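DUF3501 family protein (Burkholderia pseudomallei K96243, PDB 3FJV) is of unknown function, a DUF3501 family member seen here as two copies that meet through an interface without exact two-fold symmetry. Local coordinates at the interface of chains A and B. Coordinates in Å, arbitrary orientation; residue numbers count along the deposited sequence, not the author numbering. Chains: chain A/B, uncharacterized novel protein.

The interface of chains A and B. Residues chain A 99-100; chain B 19, 57-58, 61.
A:Thr99 sets its side chain against B:Glu57 where the first turn of helix 98-107 of one DUF3501 protein meets helix 48-62 of the other. Whether this helix-to-helix patch, part of an interface that is not an exact two-fold, forms in solution cannot be told from the structure alone. Followed outward, CB of A:Thr99 lies 3.5 Å from carboxylate OE1 of B:Glu57. At the branch, chi1 of 48° puts OG1 between the backbone N and the carbonyl carbon and turns CG2 away from the latter, towards B:Glu57. Methyl CG2 of A:Thr99 comes alongside the bent chain of B:Glu57, close to the carboxylate plane, and packs against CB, CG and CD, the last at 3.7 Å. Hydroxyl OG1 of A:Thr99 lies near OE1 of B:Glu57 and, in plane at the guanidinium edge, 3.8 Å from NH2 of B:Arg19, hydrogen-bonded to neither. Selenomethionine methyl CE of B:Met58 sits at the backbone of A:Thr99, 3.8 Å from CA and also near the carbonyl oxygen.

The carboxylate is held from its own chain. B:Arg19, from helix 12-30, reaches it with an extended chain and grips it side-on: NE of B:Arg19 bonds OE2 of B:Glu57 at 2.8 Å and NH2 bonds OE1, each nearly straight (167°) and received by a syn lone pair. This paired salt bridge fixes the rotation of the carboxylate and probably tempers its charge beside the threonine methyl. One turn along, B:Ile61 crosses A:Gln100 at about a right angle, its terminal methyl CD1 3.4 Å from amide oxygen OE1.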
# COMPACT_ATOMS: atom_id res chain seq x y z
N THR A 99 -10.80 -8.66 2.13
CA THR A 99 -10.36 -10.05 2.08
C THR A 99 -10.04 -10.46 0.64
O THR A 99 -9.06 -11.18 0.40
CB THR A 99 -11.44 -10.98 2.64
OG1 THR A 99 -12.70 -10.62 2.06
CG2 THR A 99 -11.53 -10.83 4.16
N GLN A 100 -10.85 -9.97 -0.31
CA GLN A 100 -10.65 -10.19 -1.74
C GLN A 100 -9.33 -9.56 -2.23
O GLN A 100 -8.51 -10.21 -2.91
CB GLN A 100 -11.85 -9.59 -2.51
CG GLN A 100 -11.92 -9.97 -3.97
CD GLN A 100 -12.29 -11.41 -4.16
OE1 GLN A 100 -13.13 -11.94 -3.42
NE2 GLN A 100 -11.67 -12.07 -5.15
N ARG B 19 -19.89 -17.09 8.83
CA ARG B 19 -19.08 -15.98 8.33
C ARG B 19 -19.69 -14.58 8.55
O ARG B 19 -18.98 -13.66 8.97
CB ARG B 19 -18.75 -16.19 6.86
CG ARG B 19 -17.88 -15.11 6.25
CD ARG B 19 -17.44 -15.51 4.93
NE ARG B 19 -16.36 -14.66 4.48
CZ ARG B 19 -16.34 -13.97 3.36
NH1 ARG B 19 -17.34 -14.04 2.51
NH2 ARG B 19 -15.26 -13.23 3.05
N GLU B 57 -10.74 -16.44 6.82
CA GLU B 57 -11.07 -15.61 5.67
C GLU B 57 -10.27 -16.02 4.46
O GLU B 57 -10.81 -16.08 3.37
CB GLU B 57 -10.89 -14.10 5.98
CG GLU B 57 -12.01 -13.54 6.82
CD GLU B 57 -13.28 -13.48 6.01
OE1 GLU B 57 -13.25 -12.82 4.95
OE2 GLU B 57 -14.30 -14.14 6.38
N MSE B 58 -8.99 -16.32 4.66
CA MSE B 58 -8.16 -16.69 3.54
C MSE B 58 -8.53 -18.13 3.07
O MSE B 58 -8.63 -18.36 1.88
CB MSE B 58 -6.66 -16.52 3.85
CG MSE B 58 -6.17 -15.00 4.07
SE MSE B 58 -6.34 -13.89 2.46
CE MSE B 58 -7.99 -12.97 2.89
N ILE B 61 -11.87 -17.59 1.04
CA ILE B 61 -11.79 -16.89 -0.22
C ILE B 61 -11.05 -17.70 -1.26
O ILE B 61 -11.44 -17.71 -2.42
CB ILE B 61 -11.16 -15.46 -0.08
CG1 ILE B 61 -11.71 -14.59 -1.19
CG2 ILE B 61 -9.66 -15.51 -0.15
CD1 ILE B 61 -13.22 -14.40 -1.10